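Side-chain contacts in secretory-abundant heat soluble protein 1 (Ramazzottius varieornatus, PDB 5XN9), which acts as a secreted, heat-soluble molecular shield when water is scarce, and has the fold of a fatty acid-binding protein: residues N20-I25 and L30-Y35; T41-W46 and D110-N115; Y86-D91 and L95-H100; E120-V125 and T129-Y134. One frame throughout, in Å; residues are numbered along the deposited sequence. Where two conformers were deposited one is given.

Overall arrangement
From the N terminus, the chain leaves strand 10-19 and at once forms contact 1, a short loop pairing helix 21-27 with helix 32-35 at one end of the barrel. Strand 42-48 follows and opens contact 2, whose second segment, 110-115, begins 64 residues after the first ends, so this contact spans the barrel interior. Within that long excursion lies contact 3, the hairpin of strands 82-91 and 94-101, whose second strand neighbours 106-114 in the sheet. Contact 4, the last hairpin, closes afterwards. It bonds to strand 106-114, shares the magnesium ion with contact 2, and meets contact 1 where Phe24 packs on Tyr123 and Ala130.

Contact 1: N20-I25 and L30-Y35; sequences NFDAFI and LPLEQY
Ile25 sets its CG2 methyl against Leu30, Leu32 and Tyr35. The Ile25 methyl lies 3.7 Å from Leu30 CB and 3.8 Å from Tyr35 CB, and Leu32 CD2 approaches it from a third direction at 3.8 Å. With chi1 at -66°, CG2 stands anti to the backbone N, which aims this branch at the second segment, while CG1 runs past the carbonyl O of Tyr35. The turn between the helices is tied by Leu30 N, which donates to Ile25 O (3.2 Å) from 25° out of the carbonyl plane. This pair of short helices, 21-27 and 32-35, is the helix-turn-helix cap that follows the first strand in fatty acid-binding proteins and covers one end of the barrel. Asp22, one turn before Ile25, is met by the same Leu32 CD2 methyl, 3.6 Å from Asp22 CG and equally near the backbone O, so an apolar branch lies against the carboxylate stem. Asp22 OD1 in turn accepts a weak hydrogen bond from Gly37 N beyond the second helix. With an alanine here, Gly37 N would probably lose this acceptor, and Leu32 CD2 would lose the carboxylate group it rests on. Farther out, Leu30 CD1 sits 4.2 Å above the Tyr35 ring plane, toward the rim, and Pro31 O lies at that ring's edge. On the barrel side Phe21 meets Tyr123 edge-to-face, Phe24 packs on Ala130, and Asn20 ND2 bonds to Thr129 O, which ties the start of the first helix to strand 128-136.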
# COMPACT_ATOMS: atom_id res chain seq x y z
N ASN A 20 10.59 -2.69 11.26
CA ASN A 20 9.62 -2.31 12.28
C ASN A 20 8.19 -2.67 11.90
O ASN A 20 7.24 -2.07 12.42
CB ASN A 20 9.73 -0.83 12.64
CG ASN A 20 9.24 -0.53 14.05
OD1 ASN A 20 9.45 -1.33 14.96
ND2 ASN A 20 8.59 0.61 14.22
N PHE A 21 8.01 -3.65 11.01
CA PHE A 21 6.68 -3.93 10.50
C PHE A 21 5.78 -4.56 11.56
O PHE A 21 4.57 -4.32 11.56
CB PHE A 21 6.75 -4.80 9.26
CG PHE A 21 5.52 -4.77 8.42
CD1 PHE A 21 5.23 -3.66 7.64
CD2 PHE A 21 4.64 -5.84 8.40
CE1 PHE A 21 4.09 -3.62 6.86
CE2 PHE A 21 3.50 -5.81 7.62
CZ PHE A 21 3.22 -4.70 6.85
N ASP A 22 6.35 -5.37 12.46
CA ASP A 22 5.53 -5.96 13.51
C ASP A 22 4.97 -4.90 14.45
O ASP A 22 3.82 -5.00 14.90
CB ASP A 22 6.32 -7.03 14.26
CG ASP A 22 6.38 -8.35 13.52
OD1 ASP A 22 6.00 -8.39 12.33
OD2 ASP A 22 6.81 -9.35 14.12
N ALA A 23 5.76 -3.87 14.76
CA ALA A 23 5.27 -2.78 15.60
C ALA A 23 4.13 -2.04 14.91
O ALA A 23 3.18 -1.61 15.57
CB ALA A 23 6.41 -1.81 15.92
N PHE A 24 4.22 -1.88 13.59
CA PHE A 24 3.13 -1.24 12.85
C PHE A 24 1.88 -2.11 12.89
O PHE A 24 0.78 -1.61 13.16
CB PHE A 24 3.57 -0.97 11.42
CG PHE A 24 2.46 -0.51 10.53
CD1 PHE A 24 1.97 0.79 10.63
CD2 PHE A 24 1.88 -1.37 9.61
CE1 PHE A 24 0.93 1.22 9.82
CE2 PHE A 24 0.85 -0.95 8.80
CZ PHE A 24 0.37 0.35 8.90
N ILE A 25 2.03 -3.40 12.61
CA ILE A 25 0.89 -4.32 12.65
C ILE A 25 0.26 -4.34 14.04
O ILE A 25 -0.97 -4.30 14.18
CB ILE A 25 1.32 -5.72 12.17
CG1 ILE A 25 1.69 -5.68 10.69
CG2 ILE A 25 0.21 -6.73 12.41
CD1 ILE A 25 0.56 -5.21 9.80
N LEU A 30 -3.84 -5.61 14.88
CA LEU A 30 -3.91 -6.85 14.12
C LEU A 30 -3.02 -7.91 14.76
O LEU A 30 -1.94 -7.59 15.27
CB LEU A 30 -3.46 -6.62 12.68
CG LEU A 30 -4.39 -5.76 11.83
CD1 LEU A 30 -3.83 -5.56 10.43
CD2 LEU A 30 -5.78 -6.39 11.77
N PRO A 31 -3.43 -9.18 14.73
CA PRO A 31 -2.61 -10.24 15.33
C PRO A 31 -1.40 -10.55 14.47
O PRO A 31 -1.51 -10.73 13.25
CB PRO A 31 -3.57 -11.43 15.41
CG PRO A 31 -4.55 -11.18 14.30
CD PRO A 31 -4.71 -9.69 14.21
N LEU A 32 -0.23 -10.62 15.11
CA LEU A 32 0.99 -10.95 14.38
C LEU A 32 0.95 -12.37 13.83
O LEU A 32 1.59 -12.66 12.81
CB LEU A 32 2.22 -10.76 15.26
CG LEU A 32 2.55 -9.33 15.70
CD1 LEU A 32 3.71 -9.33 16.69
CD2 LEU A 32 2.88 -8.45 14.50
N GLU A 33 0.20 -13.27 14.48
CA GLU A 33 0.14 -14.66 14.04
C GLU A 33 -0.34 -14.78 12.60
O GLU A 33 0.04 -15.73 11.90
CB GLU A 33 -0.80 -15.46 14.95
CG GLU A 33 -0.24 -15.77 16.34
CD GLU A 33 -0.18 -14.56 17.24
OE1 GLU A 33 -0.88 -13.56 16.96
OE2 GLU A 33 0.57 -14.60 18.24
N GLN A 34 -1.15 -13.83 12.14
CA GLN A 34 -1.69 -13.87 10.79
C GLN A 34 -1.28 -12.70 9.92
O GLN A 34 -1.47 -12.76 8.70
CB GLN A 34 -3.22 -13.98 10.82
CG GLN A 34 -3.73 -15.38 11.10
CD GLN A 34 -4.78 -15.42 12.20
OE1 GLN A 34 -5.26 -14.39 12.66
NE2 GLN A 34 -5.14 -16.63 12.63
N TYR A 35 -0.72 -11.63 10.49
CA TYR A 35 -0.40 -10.45 9.70
C TYR A 35 1.05 -10.01 9.81
O TYR A 35 1.45 -9.12 9.05
CB TYR A 35 -1.34 -9.29 10.05
CG TYR A 35 -2.78 -9.62 9.73
CD1 TYR A 35 -3.29 -9.40 8.47
CD2 TYR A 35 -3.61 -10.20 10.69
CE1 TYR A 35 -4.60 -9.72 8.16
CE2 TYR A 35 -4.92 -10.52 10.39
CZ TYR A 35 -5.41 -10.28 9.12
OH TYR A 35 -6.71 -10.60 8.82

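Contact 2: T41-W46 and D110-N115. With MG (magnesium ion), chain C.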
# COMPACT_ATOMS: atom_id res chain seq x y z
N THR A 41 4.66 -10.11 -1.28
CA THR A 41 3.58 -9.17 -1.54
C THR A 41 3.87 -8.46 -2.85
O THR A 41 5.02 -8.11 -3.14
CB THR A 41 3.50 -8.13 -0.40
OG1 THR A 41 3.25 -8.81 0.84
CG2 THR A 41 2.41 -7.07 -0.66
N PHE A 42 2.83 -8.27 -3.65
CA PHE A 42 2.93 -7.58 -4.93
C PHE A 42 2.03 -6.36 -4.93
O PHE A 42 0.88 -6.42 -4.47
CB PHE A 42 2.53 -8.51 -6.08
CG PHE A 42 3.37 -9.73 -6.19
CD1 PHE A 42 3.06 -10.87 -5.46
CD2 PHE A 42 4.47 -9.75 -7.03
CE1 PHE A 42 3.85 -12.01 -5.56
CE2 PHE A 42 5.25 -10.89 -7.15
CZ PHE A 42 4.95 -12.02 -6.41
N HIS A 43 2.56 -5.25 -5.43
CA HIS A 43 1.78 -4.04 -5.72
C HIS A 43 1.90 -3.78 -7.21
O HIS A 43 3.02 -3.65 -7.72
CB HIS A 43 2.33 -2.82 -4.97
CG HIS A 43 2.09 -2.86 -3.50
ND1 HIS A 43 0.90 -2.48 -2.93
CD2 HIS A 43 2.89 -3.26 -2.48
CE1 HIS A 43 0.97 -2.64 -1.62
NE2 HIS A 43 2.17 -3.11 -1.32
N LYS A 44 0.77 -3.71 -7.89
CA LYS A 44 0.72 -3.36 -9.30
C LYS A 44 -0.12 -2.11 -9.44
O LYS A 44 -1.28 -2.08 -9.01
CB LYS A 44 0.16 -4.52 -10.12
CG LYS A 44 0.99 -5.79 -9.99
CD LYS A 44 0.43 -6.94 -10.81
CE LYS A 44 1.22 -8.22 -10.53
NZ LYS A 44 0.63 -9.43 -11.17
N ILE A 45 0.45 -1.06 -10.02
CA ILE A 45 -0.22 0.23 -10.14
C ILE A 45 -0.13 0.66 -11.60
O ILE A 45 0.98 0.77 -12.14
CB ILE A 45 0.40 1.29 -9.21
CG1 ILE A 45 0.36 0.84 -7.74
CG2 ILE A 45 -0.33 2.61 -9.38
CD1 ILE A 45 1.15 1.74 -6.80
N TRP A 46 -1.28 0.89 -12.22
CA TRP A 46 -1.33 1.28 -13.63
C TRP A 46 -2.49 2.23 -13.84
O TRP A 46 -3.37 2.40 -12.98
CB TRP A 46 -1.41 0.07 -14.56
CG TRP A 46 -2.70 -0.70 -14.54
CD1 TRP A 46 -3.71 -0.62 -15.48
CD2 TRP A 46 -3.12 -1.68 -13.59
NE1 TRP A 46 -4.72 -1.49 -15.15
CE2 TRP A 46 -4.38 -2.16 -14.00
CE3 TRP A 46 -2.55 -2.20 -12.42
CZ2 TRP A 46 -5.09 -3.13 -13.29
CZ3 TRP A 46 -3.26 -3.17 -11.71
CH2 TRP A 46 -4.51 -3.62 -12.15
N ASP A 110 0.17 5.86 4.09
CA ASP A 110 0.99 5.04 3.22
C ASP A 110 1.76 5.97 2.30
O ASP A 110 1.21 6.97 1.83
CB ASP A 110 0.10 4.16 2.34
CG ASP A 110 -0.33 2.89 3.02
OD1 ASP A 110 0.15 2.62 4.14
OD2 ASP A 110 -1.14 2.16 2.42
N GLU A 111 3.03 5.68 2.09
CA GLU A 111 3.82 6.43 1.13
C GLU A 111 4.53 5.46 0.21
O GLU A 111 4.98 4.39 0.65
CB GLU A 111 4.83 7.38 1.81
CG GLU A 111 5.67 8.18 0.82
CD GLU A 111 6.81 8.93 1.48
OE1 GLU A 111 6.80 10.17 1.45
OE2 GLU A 111 7.72 8.28 2.04
N TYR A 112 4.61 5.81 -1.06
CA TYR A 112 5.33 5.04 -2.06
C TYR A 112 6.39 5.94 -2.68
O TYR A 112 6.06 6.92 -3.35
CB TYR A 112 4.38 4.55 -3.16
CG TYR A 112 3.27 3.66 -2.65
CD1 TYR A 112 2.16 4.21 -2.02
CD2 TYR A 112 3.34 2.28 -2.80
CE1 TYR A 112 1.14 3.39 -1.54
CE2 TYR A 112 2.32 1.46 -2.32
CZ TYR A 112 1.23 2.02 -1.69
OH TYR A 112 0.22 1.22 -1.20
N LYS A 113 7.66 5.60 -2.45
CA LYS A 113 8.78 6.45 -2.86
C LYS A 113 9.76 5.60 -3.66
O LYS A 113 10.32 4.63 -3.14
CB LYS A 113 9.46 7.03 -1.62
CG LYS A 113 10.73 7.82 -1.86
CD LYS A 113 11.31 8.26 -0.52
CE LYS A 113 12.70 8.87 -0.64
NZ LYS A 113 13.18 9.41 0.67
N VAL A 114 9.97 5.97 -4.92
CA VAL A 114 10.77 5.18 -5.85
C VAL A 114 12.15 5.81 -5.92
O VAL A 114 12.31 6.94 -6.40
CB VAL A 114 10.11 5.07 -7.23
CG1 VAL A 114 11.05 4.41 -8.22
CG2 VAL A 114 8.81 4.29 -7.12
N ASN A 115 13.16 5.09 -5.43
CA ASN A 115 14.54 5.54 -5.43
C ASN A 115 15.26 5.19 -6.72
O ASN A 115 16.48 5.39 -6.81
CB ASN A 115 15.28 4.93 -4.24
CG ASN A 115 14.47 4.96 -2.95
OD1 ASN A 115 13.49 4.22 -2.80
ND2 ASN A 115 14.87 5.81 -2.02
MG MG C . 2.93 -3.61 0.36
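His43 and Tyr112 both hold CG anti to their own carbonyl carbon, with chi1 of -70° and -60°; both side chains start inward, and these torsions bring the rings together although the CA atoms of His43 and Tyr112 are 10.4 Å apart. The strands, 42-48 and 106-114, are not neighbours in the sheet; they belong to different parts of the wall of a fatty acid-binding protein β-barrel, and their side chains meet across its interior. The rings form a T-shaped pair, centroids 5.7 Å apart and planes at 80°, in which the edge of Tyr112 is directed at the face of His43. Tyr112 CE2 stands 4.2 Å above the imidazole plane, displaced toward the rim, and Tyr112 OH comes within 4.0 Å of His43 CE1. Both polar ends have partners outside the pair: Tyr112 OH hydrogen-bonds to Lys121 NZ, and His43 ND1 to His54 NE2. The imidazole is therefore fixed through both nitrogens, since NE2 is a ligand of the magnesium ion, and the Tyr112 edge limits its movement on one face. Tyr134 OH binds the same magnesium ion, which lies 1.9 Å from His43 NE2 and also faces Thr41 CG2 at 3.6 Å.

Contact 3: Y86-D91 and L95-H100. With ZN (zinc ion), chain D; EDO (1,2-ethanediol), chain K.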
# COMPACT_ATOMS: atom_id res chain seq x y z
N TYR A 86 -10.11 5.81 1.62
CA TYR A 86 -8.77 6.18 1.20
C TYR A 86 -8.82 7.41 0.29
O TYR A 86 -9.83 7.70 -0.36
CB TYR A 86 -8.05 5.04 0.46
CG TYR A 86 -8.80 4.53 -0.75
CD1 TYR A 86 -8.71 5.16 -1.98
CD2 TYR A 86 -9.62 3.40 -0.65
CE1 TYR A 86 -9.42 4.69 -3.09
CE2 TYR A 86 -10.32 2.93 -1.74
CZ TYR A 86 -10.22 3.56 -2.96
OH TYR A 86 -10.92 3.08 -4.05
N LYS A 87 -7.69 8.10 0.22
CA LYS A 87 -7.50 9.14 -0.79
C LYS A 87 -6.03 9.14 -1.15
O LYS A 87 -5.18 9.33 -0.27
CB LYS A 87 -7.92 10.52 -0.29
CG LYS A 87 -7.78 11.60 -1.36
CD LYS A 87 -7.94 13.01 -0.81
CE LYS A 87 -9.30 13.21 -0.20
NZ LYS A 87 -9.55 14.66 0.03
N TYR A 88 -5.73 8.92 -2.43
CA TYR A 88 -4.36 8.96 -2.92
C TYR A 88 -4.07 10.36 -3.44
O TYR A 88 -4.89 10.95 -4.15
CB TYR A 88 -4.17 7.99 -4.08
CG TYR A 88 -4.19 6.52 -3.72
CD1 TYR A 88 -5.38 5.85 -3.50
CD2 TYR A 88 -3.00 5.80 -3.67
CE1 TYR A 88 -5.39 4.50 -3.20
CE2 TYR A 88 -3.01 4.45 -3.38
CZ TYR A 88 -4.20 3.81 -3.14
OH TYR A 88 -4.21 2.46 -2.87
N THR A 89 -2.87 10.86 -3.14
CA THR A 89 -2.38 12.13 -3.65
C THR A 89 -0.93 11.96 -4.07
O THR A 89 -0.24 11.02 -3.65
CB THR A 89 -2.47 13.23 -2.59
OG1 THR A 89 -1.70 12.84 -1.45
CG2 THR A 89 -3.92 13.45 -2.17
N GLU A 90 -0.46 12.88 -4.92
CA GLU A 90 0.94 12.95 -5.28
C GLU A 90 1.65 13.98 -4.40
O GLU A 90 1.09 15.03 -4.08
CB GLU A 90 1.12 13.40 -6.73
CG GLU A 90 0.59 12.44 -7.75
CD GLU A 90 0.86 12.93 -9.17
OE1 GLU A 90 0.11 13.80 -9.66
OE2 GLU A 90 1.84 12.47 -9.77
N ASP A 91 2.85 13.63 -3.96
CA ASP A 91 3.73 14.56 -3.27
C ASP A 91 4.93 14.66 -4.20
O ASP A 91 5.87 13.86 -4.11
CB ASP A 91 4.12 14.04 -1.89
CG ASP A 91 4.67 15.13 -1.00
OD1 ASP A 91 5.42 16.00 -1.51
OD2 ASP A 91 4.35 15.13 0.21
N LEU A 95 3.85 8.89 -4.26
CA LEU A 95 2.42 8.63 -4.10
C LEU A 95 2.14 8.44 -2.62
O LEU A 95 2.87 7.73 -1.93
CB LEU A 95 2.03 7.36 -4.86
CG LEU A 95 0.57 6.94 -4.81
CD1 LEU A 95 -0.33 7.94 -5.53
CD2 LEU A 95 0.40 5.54 -5.41
N LYS A 96 1.08 9.09 -2.13
CA LYS A 96 0.67 8.96 -0.74
C LYS A 96 -0.79 8.55 -0.68
O LYS A 96 -1.59 8.97 -1.51
CB LYS A 96 0.87 10.27 0.03
CG LYS A 96 2.33 10.63 0.20
CD LYS A 96 2.53 11.82 1.13
CE LYS A 96 4.00 11.98 1.51
NZ LYS A 96 4.28 13.31 2.08
N ALA A 97 -1.14 7.72 0.30
CA ALA A 97 -2.53 7.39 0.57
C ALA A 97 -2.86 7.75 2.01
O ALA A 97 -2.12 7.39 2.94
CB ALA A 97 -2.86 5.92 0.31
N GLU A 98 -3.97 8.45 2.18
CA GLU A 98 -4.55 8.75 3.49
C GLU A 98 -5.69 7.77 3.73
O GLU A 98 -6.64 7.73 2.95
CB GLU A 98 -5.12 10.17 3.47
CG GLU A 98 -5.57 10.66 4.84
CD GLU A 98 -4.42 11.15 5.69
OE1 GLU A 98 -3.29 11.29 5.17
OE2 GLU A 98 -4.66 11.41 6.88
N VAL A 99 -5.58 6.96 4.78
CA VAL A 99 -6.50 5.85 5.00
C VAL A 99 -7.23 6.04 6.33
O VAL A 99 -6.58 6.18 7.38
CB VAL A 99 -5.77 4.50 4.95
CG1 VAL A 99 -6.75 3.39 5.24
CG2 VAL A 99 -5.11 4.31 3.58
N HIS A 100 -8.56 6.04 6.30
CA HIS A 100 -9.36 6.03 7.52
C HIS A 100 -9.91 4.63 7.72
O HIS A 100 -10.45 4.04 6.77
CB HIS A 100 -10.58 6.94 7.43
CG HIS A 100 -10.30 8.40 7.61
ND1 HIS A 100 -9.83 9.20 6.59
CD2 HIS A 100 -10.53 9.23 8.66
CE1 HIS A 100 -9.74 10.45 7.01
NE2 HIS A 100 -10.16 10.49 8.27
ZN ZN D . -3.05 12.19 7.75
C1 EDO K . -6.17 0.51 -0.10
O1 EDO K . -6.07 -0.14 1.17
C2 EDO K . -5.89 2.00 0.04
O2 EDO K . -4.50 2.21 0.33
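Tyr88 projects from the inward face of a β-hairpin, strands 82-91 and 94-101 of the barrel wall, and packs on Leu95 and Ala97 of the partner strand; the two segments lie antiparallel at 161°. Tyr88 CB begins 3.8 Å from Lys96 O. At the ring, Tyr88 CD2 touches Leu95 CD2 at 3.8 Å, and Leu95 CG lies in the ring plane at the edge. One face is then covered by the Ala97 methyl: this CH-pi contact puts Ala97 CB 4.0 Å from the Tyr88 ring centroid, 15° off the normal, on the CD2-CE2 side. At the tip, Tyr88 OH hydrogen-bonds to His54 ND1 on another strand, and a bound 1,2-ethanediol, probably from the crystallisation liquor, makes a weak bond to it from O2 at 3.2 Å. Ala97, in a non-hydrogen-bonded pair with Tyr88, has only a methyl here, and the ring lies over it. Backbone bonds link the flanking hydrogen-bonded pairs, Lys87 with Glu98 and Thr89 with Lys96. These side chains lie on the outward face, where Glu98, bent at chi2, turns its carboxylate to a zinc ion, with OE2 2.0 Å from the metal; His109 NE2 is a further ligand. Near the turn, the extended Lys96 chain reaches Asp91 and, in the Asp91 conformer given, forms a salt bridge, Lys96 NZ lying 2.6 Å from Asp91 OD2 on the anti side, 32° out of the carboxylate plane.

Contact 4: E120-V125 and T129-Y134. With MG (magnesium ion), chain C; ACY (acetic acid), chain L.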
# COMPACT_ATOMS: atom_id res chain seq x y z
N GLU A 120 10.31 2.16 -2.01
CA GLU A 120 10.28 2.15 -0.55
C GLU A 120 8.87 2.52 -0.10
O GLU A 120 8.38 3.60 -0.44
CB GLU A 120 11.30 3.15 -0.01
CG GLU A 120 11.46 3.17 1.50
CD GLU A 120 12.53 4.15 1.97
OE1 GLU A 120 12.26 4.91 2.93
OE2 GLU A 120 13.64 4.17 1.39
N LYS A 121 8.22 1.63 0.63
CA LYS A 121 6.89 1.89 1.17
C LYS A 121 7.01 2.18 2.65
O LYS A 121 7.63 1.42 3.40
CB LYS A 121 5.92 0.74 0.94
CG LYS A 121 4.50 1.10 1.35
CD LYS A 121 3.47 0.11 0.84
CE LYS A 121 2.10 0.51 1.33
NZ LYS A 121 1.07 -0.53 1.05
N THR A 122 6.43 3.30 3.08
CA THR A 122 6.42 3.69 4.47
C THR A 122 4.99 3.61 4.98
O THR A 122 4.06 4.07 4.31
CB THR A 122 6.96 5.11 4.62
OG1 THR A 122 8.29 5.17 4.11
CG2 THR A 122 6.98 5.52 6.09
N TYR A 123 4.82 3.02 6.16
CA TYR A 123 3.52 2.82 6.78
C TYR A 123 3.58 3.54 8.11
O TYR A 123 4.51 3.32 8.89
CB TYR A 123 3.30 1.32 7.06
CG TYR A 123 3.58 0.35 5.92
CD1 TYR A 123 4.89 0.07 5.51
CD2 TYR A 123 2.55 -0.32 5.29
CE1 TYR A 123 5.15 -0.82 4.49
CE2 TYR A 123 2.80 -1.22 4.26
CZ TYR A 123 4.10 -1.47 3.86
OH TYR A 123 4.36 -2.36 2.84
N LYS A 124 2.60 4.40 8.38
CA LYS A 124 2.59 5.12 9.64
C LYS A 124 1.20 5.09 10.24
O LYS A 124 0.21 5.31 9.54
CB LYS A 124 3.00 6.58 9.48
CG LYS A 124 4.46 6.84 9.22
CD LYS A 124 4.70 8.35 9.17
CE LYS A 124 6.12 8.71 8.80
NZ LYS A 124 6.18 10.08 8.23
N VAL A 125 1.13 4.86 11.55
CA VAL A 125 -0.11 5.03 12.29
C VAL A 125 0.25 5.70 13.61
O VAL A 125 1.01 5.13 14.41
CB VAL A 125 -0.88 3.71 12.48
CG1 VAL A 125 -0.00 2.63 13.12
CG2 VAL A 125 -2.17 3.94 13.26
N THR A 129 6.18 4.01 12.81
CA THR A 129 6.50 3.99 11.39
C THR A 129 7.16 2.66 11.04
O THR A 129 8.06 2.20 11.76
CB THR A 129 7.49 5.11 11.08
OG1 THR A 129 6.96 6.36 11.53
CG2 THR A 129 7.79 5.17 9.58
N ALA A 130 6.73 2.06 9.94
CA ALA A 130 7.40 0.89 9.39
C ALA A 130 7.76 1.15 7.94
O ALA A 130 7.21 2.04 7.29
CB ALA A 130 6.54 -0.37 9.51
N LYS A 131 8.69 0.35 7.43
CA LYS A 131 9.12 0.48 6.05
C LYS A 131 9.28 -0.89 5.43
O LYS A 131 9.63 -1.87 6.10
CB LYS A 131 10.44 1.24 5.95
CG LYS A 131 10.29 2.73 6.19
CD LYS A 131 11.64 3.41 6.17
CE LYS A 131 11.49 4.90 6.33
NZ LYS A 131 10.91 5.50 5.11
N ARG A 132 9.04 -0.95 4.13
CA ARG A 132 9.23 -2.18 3.39
C ARG A 132 9.74 -1.80 2.01
O ARG A 132 9.31 -0.80 1.44
CB ARG A 132 7.89 -2.89 3.30
CG ARG A 132 8.03 -4.32 3.12
CD ARG A 132 6.71 -5.00 3.24
NE ARG A 132 6.93 -6.40 3.01
CZ ARG A 132 5.98 -7.26 2.70
NH1 ARG A 132 4.72 -6.85 2.57
NH2 ARG A 132 6.30 -8.52 2.51
N TRP A 133 10.69 -2.58 1.49
CA TRP A 133 11.30 -2.27 0.20
C TRP A 133 10.86 -3.28 -0.84
O TRP A 133 10.77 -4.49 -0.57
CB TRP A 133 12.82 -2.23 0.31
CG TRP A 133 13.26 -0.99 1.01
CD1 TRP A 133 13.65 0.19 0.44
CD2 TRP A 133 13.33 -0.78 2.43
NE1 TRP A 133 13.97 1.11 1.40
CE2 TRP A 133 13.78 0.54 2.64
CE3 TRP A 133 13.06 -1.58 3.55
CZ2 TRP A 133 13.97 1.08 3.91
CZ3 TRP A 133 13.24 -1.04 4.81
CH2 TRP A 133 13.70 0.27 4.98
N TYR A 134 10.57 -2.78 -2.04
CA TYR A 134 10.09 -3.57 -3.16
C TYR A 134 11.02 -3.37 -4.36
O TYR A 134 11.66 -2.33 -4.50
CB TYR A 134 8.67 -3.11 -3.56
CG TYR A 134 7.63 -3.42 -2.52
CD1 TYR A 134 7.51 -2.66 -1.36
CD2 TYR A 134 6.76 -4.49 -2.70
CE1 TYR A 134 6.56 -2.96 -0.41
CE2 TYR A 134 5.80 -4.79 -1.75
CZ TYR A 134 5.71 -4.03 -0.61
OH TYR A 134 4.76 -4.32 0.35
MG MG C . 2.93 -3.61 0.36
C ACY L . 1.70 -4.12 2.18
O ACY L . 2.67 -4.49 2.89
OXT ACY L . 1.65 -3.01 1.60
CH3 ACY L . 0.54 -5.05 2.01
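Lys121 and Arg132, then Tyr123 and Ala130, form the hydrogen-bonded pairs of an antiparallel hairpin whose segments run at 160° and whose side chains alternate between the outside and the cavity of the barrel. Outside, in the Glu120 conformer given, Lys131 NZ is gripped twice: it makes a salt bridge to Glu120 OE1 at 2.6 Å, nearly along the C-O axis, and donates to Thr122 OG1 at 2.8 Å. The bend at chi4 (-71°) turns the amine between these acceptors. The other carboxylate oxygen of this conformer, Glu120 OE2, takes a weak bond from Trp133 NE1 (3.1 Å) at the indole edge. A leucine in place of Lys131 would probably leave Glu120 OE1 without its mate in charge and Thr122 OG1 without this donor. Inside, three side chains bond to an acetic acid molecule, probably bound as acetate and probably from the crystallisation liquor. Its O atom accepts from Tyr123 OH at 2.7 Å and from Arg132 NH1 at 3.1 Å, lying in the guanidinium plane; OXT takes Lys121 NZ at 2.6 Å and binds the magnesium ion. Through that ion Tyr134 joins the site, its OH 2.0 Å from the magnesium, with His43 completing the protein ligands. Arg132 NH2 also bonds to Asn38 OD1 and His39 O, and Lys121 CG lies over one face of the Tyr123 ring. Arg132 and Tyr134 match the Arg-x-Tyr pattern on the last strand of fatty acid-binding proteins, where it holds the lipid carboxylate; with lysine and magnesium probably adding positive charge, the site is consistent with a pocket for such an anionic head group.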